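PDB 6THK: pyocin S5 from Pseudomonas aeruginosa PAO1, which kills related bacteria as a bacteriocin, probably by forming channels that depolarise the cytoplasmic membrane. Local coordinates for residues 403-417 / 445-459. The protein carries 1 engineered substitution. Numbering follows the deposited sequence.
Sequences LEKFSKGFGVVGKAI and LAAGAAASWLVGIAF
Lys415 lays its aliphatic chain across one face of the Trp453 indole, with Lys415 CD 3.8 Å from the centroid of the six-membered ring and almost on its normal. Lys415 CG stands anti to the backbone N (chi1 -157°), and bends at chi3 and chi4 keep Lys415 CE over the benzo rim while bringing it to 3.4 Å from Leu445 O; the ammonium lies too far off for more than a weak cation-pi attraction. Ile457 CD1 lies over the rim of the opposite face, and Ile417 CD1, 3.5 Å from Leu445 CD2, comes obliquely to Trp453 CH2. Leu403 CD1 comes within 3.7 Å of Trp453 NE1, while Ser407 OG sits at the ring edge, its hydroxyl given to Leu403 O.

Helix segments 403-409 and 451-459 run roughly antiparallel (144°), and Gly456 CA approaches Phe406 CA to 5.2 Å. Phe459 puts CB over the Phe406 face and turns its ring edge toward it, planes at 78°; Phe459 CE2 lies in plane at the Phe410 edge, 4.0 Å from Phe410 CZ. Phe330 extends this cluster.

The start of the predicted transmembrane segment thus packs within the colicin-type pore-forming domain mainly through shape fit and dispersion; burying the unpartnered Trp453 NE1 probably costs some desolvation energy.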
ATOM      1  N   LEU A 403      12.252 -18.663  44.663  1.00 45.19           N
ATOM      2  CA  LEU A 403      10.965 -19.327  44.446  1.00 44.78           C
ATOM      3  C   LEU A 403      10.437 -19.107  43.006  1.00 49.46           C
ATOM      4  O   LEU A 403       9.852 -20.025  42.438  1.00 47.59           O
ATOM      5  CB  LEU A 403       9.928 -18.925  45.517  1.00 44.31           C
ATOM      6  CG  LEU A 403       8.471 -19.422  45.331  1.00 47.85           C
ATOM      7  CD1 LEU A 403       8.384 -20.947  45.378  1.00 47.92           C
ATOM      8  CD2 LEU A 403       7.542 -18.813  46.378  1.00 47.22           C
ATOM      9  N   GLU A 404      10.686 -17.933  42.393  1.00 48.90           N
ATOM     10  CA  GLU A 404      10.198 -17.744  41.026  1.00 49.99           C
ATOM     11  C   GLU A 404      11.027 -18.584  40.042  1.00 53.64           C
ATOM     12  O   GLU A 404      10.445 -19.276  39.206  1.00 53.13           O
ATOM     13  CB  GLU A 404      10.039 -16.260  40.619  1.00 52.10           C
ATOM     14  CG  GLU A 404      11.299 -15.413  40.517  1.00 68.32           C
ATOM     15  CD  GLU A 404      11.081 -14.059  39.864  1.00 99.32           C
ATOM     16  OE1 GLU A 404      10.796 -14.026  38.644  1.00 98.13           O
ATOM     17  OE2 GLU A 404      11.188 -13.030  40.574  1.00 94.26           O
ATOM     18  N   LYS A 405      12.358 -18.648  40.252  1.00 49.89           N
ATOM     19  CA  LYS A 405      13.265 -19.468  39.448  1.00 48.30           C
ATOM     20  C   LYS A 405      12.952 -20.969  39.606  1.00 49.74           C
ATOM     21  O   LYS A 405      12.826 -21.666  38.598  1.00 49.86           O
ATOM     22  CB  LYS A 405      14.727 -19.170  39.813  1.00 49.88           C
ATOM     23  CG  LYS A 405      15.345 -18.050  38.974  1.00 49.26           C
ATOM     24  CD  LYS A 405      16.756 -17.689  39.420  1.00 54.08           C
ATOM     25  CE  LYS A 405      16.764 -16.740  40.599  1.00 66.23           C
ATOM     26  NZ  LYS A 405      18.130 -16.486  41.132  1.00 76.78           N
ATOM     27  N   PHE A 406      12.797 -21.465  40.851  1.00 44.36           N
ATOM     28  CA  PHE A 406      12.473 -22.887  41.079  1.00 42.75           C
ATOM     29  C   PHE A 406      11.118 -23.236  40.474  1.00 47.53           C
ATOM     30  O   PHE A 406      11.002 -24.275  39.820  1.00 47.96           O
ATOM     31  CB  PHE A 406      12.537 -23.279  42.572  1.00 43.32           C
ATOM     32  CG  PHE A 406      13.930 -23.334  43.167  1.00 43.42           C
ATOM     33  CD1 PHE A 406      14.913 -24.154  42.614  1.00 44.61           C
ATOM     34  CD2 PHE A 406      14.245 -22.607  44.312  1.00 43.84           C
ATOM     35  CE1 PHE A 406      16.203 -24.186  43.154  1.00 44.86           C
ATOM     36  CE2 PHE A 406      15.535 -22.647  44.856  1.00 45.69           C
ATOM     37  CZ  PHE A 406      16.498 -23.448  44.284  1.00 43.45           C
ATOM     38  N   SER A 407      10.118 -22.338  40.640  1.00 43.99           N
ATOM     39  CA  SER A 407       8.772 -22.513  40.085  1.00 45.03           C
ATOM     40  C   SER A 407       8.794 -22.602  38.554  1.00 50.16           C
ATOM     41  O   SER A 407       8.096 -23.441  37.977  1.00 50.13           O
ATOM     42  CB  SER A 407       7.833 -21.402  40.544  1.00 48.82           C
ATOM     43  OG  SER A 407       7.608 -21.480  41.943  1.00 57.96           O
ATOM     44  N   LYS A 408       9.608 -21.750  37.906  1.00 46.50           N
ATOM     45  CA  LYS A 408       9.778 -21.763  36.458  1.00 46.90           C
ATOM     46  C   LYS A 408      10.404 -23.111  36.033  1.00 52.47           C
ATOM     47  O   LYS A 408       9.818 -23.807  35.215  1.00 51.55           O
ATOM     48  CB  LYS A 408      10.648 -20.586  36.022  1.00 50.42           C
ATOM     49  CG  LYS A 408       9.848 -19.350  35.623  1.00 70.29           C
ATOM     50  CD  LYS A 408      10.730 -18.257  35.021  1.00 78.05           C
ATOM     51  CE  LYS A 408       9.955 -16.990  34.755  1.00 87.13           C
ATOM     52  NZ  LYS A 408      10.834 -15.896  34.265  1.00 96.96           N
ATOM     53  N   GLY A 409      11.511 -23.501  36.676  1.00 50.42           N
ATOM     54  CA  GLY A 409      12.214 -24.758  36.437  1.00 50.52           C
ATOM     55  C   GLY A 409      11.317 -25.984  36.488  1.00 55.01           C
ATOM     56  O   GLY A 409      11.429 -26.868  35.629  1.00 55.15           O
ATOM     57  N   PHE A 410      10.393 -26.022  37.485  1.00 49.66           N
ATOM     58  CA  PHE A 410       9.408 -27.092  37.687  1.00 48.20           C
ATOM     59  C   PHE A 410       8.150 -26.911  36.826  1.00 51.03           C
ATOM     60  O   PHE A 410       7.298 -27.796  36.788  1.00 51.06           O
ATOM     61  CB  PHE A 410       9.021 -27.205  39.180  1.00 49.76           C
ATOM     62  CG  PHE A 410      10.147 -27.501  40.144  1.00 50.14           C
ATOM     63  CD1 PHE A 410      11.156 -28.407  39.813  1.00 51.13           C
ATOM     64  CD2 PHE A 410      10.159 -26.936  41.418  1.00 50.91           C
ATOM     65  CE1 PHE A 410      12.194 -28.683  40.709  1.00 50.76           C
ATOM     66  CE2 PHE A 410      11.191 -27.225  42.318  1.00 52.38           C
ATOM     67  CZ  PHE A 410      12.196 -28.100  41.959  1.00 49.90           C
ATOM     68  N   GLY A 411       8.043 -25.780  36.139  1.00 47.12           N
ATOM     69  CA  GLY A 411       6.896 -25.500  35.280  1.00 47.50           C
ATOM     70  C   GLY A 411       5.579 -25.434  36.029  1.00 52.26           C
ATOM     71  O   GLY A 411       4.608 -26.089  35.641  1.00 53.88           O
ATOM     72  N   VAL A 412       5.572 -24.701  37.151  1.00 46.18           N
ATOM     73  CA  VAL A 412       4.404 -24.468  38.000  1.00 44.45           C
ATOM     74  C   VAL A 412       4.136 -22.960  37.938  1.00 48.41           C
ATOM     75  O   VAL A 412       5.091 -22.184  37.747  1.00 46.78           O
ATOM     76  CB  VAL A 412       4.527 -25.026  39.457  1.00 47.24           C
ATOM     77  CG1 VAL A 412       4.580 -26.548  39.472  1.00 46.96           C
ATOM     78  CG2 VAL A 412       5.710 -24.444  40.206  1.00 46.30           C
ATOM     79  N   VAL A 413       2.854 -22.541  38.005  1.00 45.85           N
ATOM     80  CA  VAL A 413       2.555 -21.101  37.934  1.00 47.56           C
ATOM     81  C   VAL A 413       3.034 -20.367  39.203  1.00 50.97           C
ATOM     82  O   VAL A 413       3.099 -20.968  40.291  1.00 50.85           O
ATOM     83  CB  VAL A 413       1.078 -20.728  37.551  1.00 52.93           C
ATOM     84  CG1 VAL A 413       0.762 -21.124  36.108  1.00 52.89           C
ATOM     85  CG2 VAL A 413       0.049 -21.322  38.526  1.00 53.16           C
ATOM     86  N   GLY A 414       3.440 -19.108  39.011  1.00 47.96           N
ATOM     87  CA  GLY A 414       3.874 -18.205  40.069  1.00 48.93           C
ATOM     88  C   GLY A 414       2.705 -17.965  41.001  1.00 55.66           C
ATOM     89  O   GLY A 414       1.594 -17.670  40.533  1.00 56.81           O
ATOM     90  N   LYS A 415       2.922 -18.172  42.307  1.00 50.87           N
ATOM     91  CA  LYS A 415       1.866 -18.092  43.307  1.00 51.08           C
ATOM     92  C   LYS A 415       2.128 -17.031  44.400  1.00 57.90           C
ATOM     93  O   LYS A 415       3.261 -16.850  44.856  1.00 57.12           O
ATOM     94  CB  LYS A 415       1.631 -19.490  43.889  1.00 52.70           C
ATOM     95  CG  LYS A 415       0.272 -19.696  44.507  1.00 59.71           C
ATOM     96  CD  LYS A 415       0.015 -21.165  44.762  1.00 58.48           C
ATOM     97  CE  LYS A 415      -0.851 -21.377  45.987  1.00 64.68           C
ATOM     98  NZ  LYS A 415      -2.301 -21.149  45.728  1.00 66.07           N
ATOM     99  N   ALA A 416       1.090 -16.307  44.799  1.00 57.06           N
ATOM    100  CA  ALA A 416       1.223 -15.275  45.826  1.00 57.57           C
ATOM    101  C   ALA A 416       1.425 -15.864  47.218  1.00 62.27           C
ATOM    102  O   ALA A 416       0.809 -16.869  47.553  1.00 61.54           O
ATOM    103  CB  ALA A 416       0.009 -14.362  45.807  1.00 58.21           C
ATOM    104  N   ILE A 417       2.310 -15.259  48.012  1.00 59.68           N
ATOM    105  CA  ILE A 417       2.570 -15.737  49.371  1.00 59.58           C
ATOM    106  C   ILE A 417       3.139 -14.667  50.331  1.00 63.74           C
ATOM    107  O   ILE A 417       3.949 -13.843  49.920  1.00 64.27           O
ATOM    108  CB  ILE A 417       3.524 -16.956  49.275  1.00 62.94           C
ATOM    109  CG1 ILE A 417       3.761 -17.642  50.616  1.00 63.39           C
ATOM    110  CG2 ILE A 417       4.844 -16.551  48.640  1.00 65.02           C
ATOM    111  CD1 ILE A 417       4.424 -18.993  50.495  1.00 67.30           C
ATOM    112  N   LEU A 445      -2.775 -22.049  52.469  1.00 61.08           N
ATOM    113  CA  LEU A 445      -1.997 -21.221  51.558  1.00 60.88           C
ATOM    114  C   LEU A 445      -1.909 -21.774  50.145  1.00 63.47           C
ATOM    115  O   LEU A 445      -2.070 -21.053  49.172  1.00 62.92           O
ATOM    116  CB  LEU A 445      -0.596 -21.023  52.129  1.00 60.88           C
ATOM    117  CG  LEU A 445       0.483 -20.508  51.194  1.00 65.64           C
ATOM    118  CD1 LEU A 445       0.502 -18.991  51.219  1.00 65.74           C
ATOM    119  CD2 LEU A 445       1.822 -21.076  51.618  1.00 67.44           C
ATOM    120  N   ALA A 446      -1.693 -23.076  50.057  1.00 59.49           N
ATOM    121  CA  ALA A 446      -1.540 -23.777  48.789  1.00 58.91           C
ATOM    122  C   ALA A 446      -2.540 -24.871  48.419  1.00 59.55           C
ATOM    123  O   ALA A 446      -2.186 -25.789  47.698  1.00 58.51           O
ATOM    124  CB  ALA A 446      -0.135 -24.340  48.695  1.00 59.78           C
ATOM    125  N   ALA A 447      -3.773 -24.793  48.899  1.00 54.23           N
ATOM    126  CA  ALA A 447      -4.793 -25.775  48.520  1.00 53.23           C
ATOM    127  C   ALA A 447      -4.966 -25.779  46.987  1.00 59.13           C
ATOM    128  O   ALA A 447      -4.993 -24.718  46.354  1.00 58.26           O
ATOM    129  CB  ALA A 447      -6.115 -25.456  49.194  1.00 53.32           C
ATOM    130  N   GLY A 448      -4.982 -26.975  46.404  1.00 56.91           N
ATOM    131  CA  GLY A 448      -5.141 -27.143  44.962  1.00 56.49           C
ATOM    132  C   GLY A 448      -3.912 -26.858  44.123  1.00 58.95           C
ATOM    133  O   GLY A 448      -3.987 -26.915  42.889  1.00 59.81           O
ATOM    134  N   ALA A 449      -2.775 -26.527  44.765  1.00 52.63           N
ATOM    135  CA  ALA A 449      -1.539 -26.242  44.026  1.00 50.84           C
ATOM    136  C   ALA A 449      -0.718 -27.522  43.810  1.00 50.40           C
ATOM    137  O   ALA A 449      -1.017 -28.575  44.394  1.00 50.12           O
ATOM    138  CB  ALA A 449      -0.713 -25.160  44.726  1.00 51.02           C
ATOM    139  N   ALA A 450       0.254 -27.424  42.925  1.00 43.26           N
ATOM    140  CA  ALA A 450       1.099 -28.543  42.615  1.00 41.29           C
ATOM    141  C   ALA A 450       2.059 -28.734  43.756  1.00 44.31           C
ATOM    142  O   ALA A 450       2.520 -27.772  44.350  1.00 46.08           O
ATOM    143  CB  ALA A 450       1.850 -28.283  41.330  1.00 41.42           C
ATOM    144  N   ALA A 451       2.427 -29.984  44.004  1.00 37.95           N
ATOM    145  CA  ALA A 451       3.357 -30.362  45.064  1.00 38.30           C
ATOM    146  C   ALA A 451       4.753 -29.751  44.867  1.00 40.65           C
ATOM    147  O   ALA A 451       5.421 -29.422  45.827  1.00 38.35           O
ATOM    148  CB  ALA A 451       3.426 -31.869  45.214  1.00 38.82           C
ATOM    149  N   SER A 452       5.161 -29.584  43.610  1.00 38.51           N
ATOM    150  CA  SER A 452       6.429 -28.981  43.215  1.00 39.90           C
ATOM    151  C   SER A 452       6.575 -27.535  43.713  1.00 44.83           C
ATOM    152  O   SER A 452       7.680 -27.092  43.964  1.00 42.85           O
ATOM    153  CB  SER A 452       6.596 -29.039  41.702  1.00 42.38           C
ATOM    154  OG  SER A 452       6.295 -30.330  41.221  1.00 53.61           O
ATOM    155  N   TRP A 453       5.474 -26.790  43.809  1.00 41.45           N
ATOM    156  CA  TRP A 453       5.513 -25.436  44.339  1.00 41.66           C
ATOM    157  C   TRP A 453       6.004 -25.450  45.792  1.00 42.43           C
ATOM    158  O   TRP A 453       6.787 -24.598  46.183  1.00 40.15           O
ATOM    159  CB  TRP A 453       4.145 -24.757  44.253  1.00 40.93           C
ATOM    160  CG  TRP A 453       4.221 -23.332  44.638  1.00 41.99           C
ATOM    161  CD1 TRP A 453       4.904 -22.355  43.994  1.00 44.99           C
ATOM    162  CD2 TRP A 453       3.627 -22.720  45.779  1.00 41.90           C
ATOM    163  NE1 TRP A 453       4.764 -21.167  44.652  1.00 44.70           N
ATOM    164  CE2 TRP A 453       3.980 -21.364  45.753  1.00 46.03           C
ATOM    165  CE3 TRP A 453       2.821 -23.183  46.815  1.00 43.30           C
ATOM    166  CZ2 TRP A 453       3.562 -20.472  46.721  1.00 45.00           C
ATOM    167  CZ3 TRP A 453       2.412 -22.294  47.773  1.00 44.71           C
ATOM    168  CH2 TRP A 453       2.777 -20.955  47.720  1.00 45.09           C
ATOM    169  N   LEU A 454       5.553 -26.426  46.579  1.00 39.65           N
ATOM    170  CA  LEU A 454       5.990 -26.597  47.962  1.00 40.04           C
ATOM    171  C   LEU A 454       7.485 -26.885  48.001  1.00 43.36           C
ATOM    172  O   LEU A 454       8.192 -26.397  48.868  1.00 42.42           O
ATOM    173  CB  LEU A 454       5.277 -27.768  48.616  1.00 40.37           C
ATOM    174  CG  LEU A 454       3.860 -27.607  49.130  1.00 46.32           C
ATOM    175  CD1 LEU A 454       3.517 -28.792  50.015  1.00 46.52           C
ATOM    176  CD2 LEU A 454       3.713 -26.300  49.884  1.00 49.25           C
ATOM    177  N   VAL A 455       7.953 -27.703  47.057  1.00 37.64           N
ATOM    178  CA  VAL A 455       9.362 -28.048  46.929  1.00 35.70           C
ATOM    179  C   VAL A 455      10.172 -26.796  46.614  1.00 38.05           C
ATOM    180  O   VAL A 455      11.268 -26.632  47.114  1.00 38.21           O
ATOM    181  CB  VAL A 455       9.604 -29.138  45.876  1.00 38.40           C
ATOM    182  CG1 VAL A 455      11.076 -29.489  45.819  1.00 38.43           C
ATOM    183  CG2 VAL A 455       8.790 -30.376  46.201  1.00 37.39           C
ATOM    184  N   GLY A 456       9.628 -25.911  45.784  1.00 33.45           N
ATOM    185  CA  GLY A 456      10.277 -24.654  45.469  1.00 34.16           C
ATOM    186  C   GLY A 456      10.423 -23.816  46.728  1.00 41.55           C
ATOM    187  O   GLY A 456      11.452 -23.198  46.942  1.00 43.60           O
ATOM    188  N   ILE A 457       9.384 -23.808  47.560  1.00 37.94           N
ATOM    189  CA  ILE A 457       9.381 -23.101  48.828  1.00 36.72           C
ATOM    190  C   ILE A 457      10.477 -23.662  49.733  1.00 41.83           C
ATOM    191  O   ILE A 457      11.208 -22.912  50.366  1.00 42.56           O
ATOM    192  CB  ILE A 457       8.009 -23.224  49.507  1.00 38.38           C
ATOM    193  CG1 ILE A 457       7.006 -22.306  48.821  1.00 37.48           C
ATOM    194  CG2 ILE A 457       8.107 -22.913  50.983  1.00 38.97           C
ATOM    195  CD1 ILE A 457       5.589 -22.489  49.294  1.00 39.21           C
ATOM    196  N   ALA A 458      10.583 -24.984  49.778  1.00 36.92           N
ATOM    197  CA  ALA A 458      11.615 -25.681  50.565  1.00 36.04           C
ATOM    198  C   ALA A 458      13.023 -25.291  50.116  1.00 38.79           C
ATOM    199  O   ALA A 458      13.873 -24.958  50.934  1.00 40.23           O
ATOM    200  CB  ALA A 458      11.422 -27.188  50.448  1.00 36.73           C
ATOM    201  N   PHE A 459      13.249 -25.307  48.821  1.00 34.57           N
ATOM    202  CA  PHE A 459      14.523 -24.973  48.195  1.00 34.69           C
ATOM    203  C   PHE A 459      14.835 -23.462  48.301  1.00 40.97           C
ATOM    204  O   PHE A 459      15.975 -23.119  48.623  1.00 39.03           O
ATOM    205  CB  PHE A 459      14.549 -25.468  46.732  1.00 35.16           C
ATOM    206  CG  PHE A 459      14.545 -26.978  46.496  1.00 35.99           C
ATOM    207  CD1 PHE A 459      14.418 -27.871  47.558  1.00 38.44           C
ATOM    208  CD2 PHE A 459      14.661 -27.500  45.208  1.00 36.59           C
ATOM    209  CE1 PHE A 459      14.439 -29.260  47.338  1.00 39.49           C
ATOM    210  CE2 PHE A 459      14.675 -28.881  44.994  1.00 39.38           C
ATOM    211  CZ  PHE A 459      14.574 -29.750  46.062  1.00 37.89           C
TER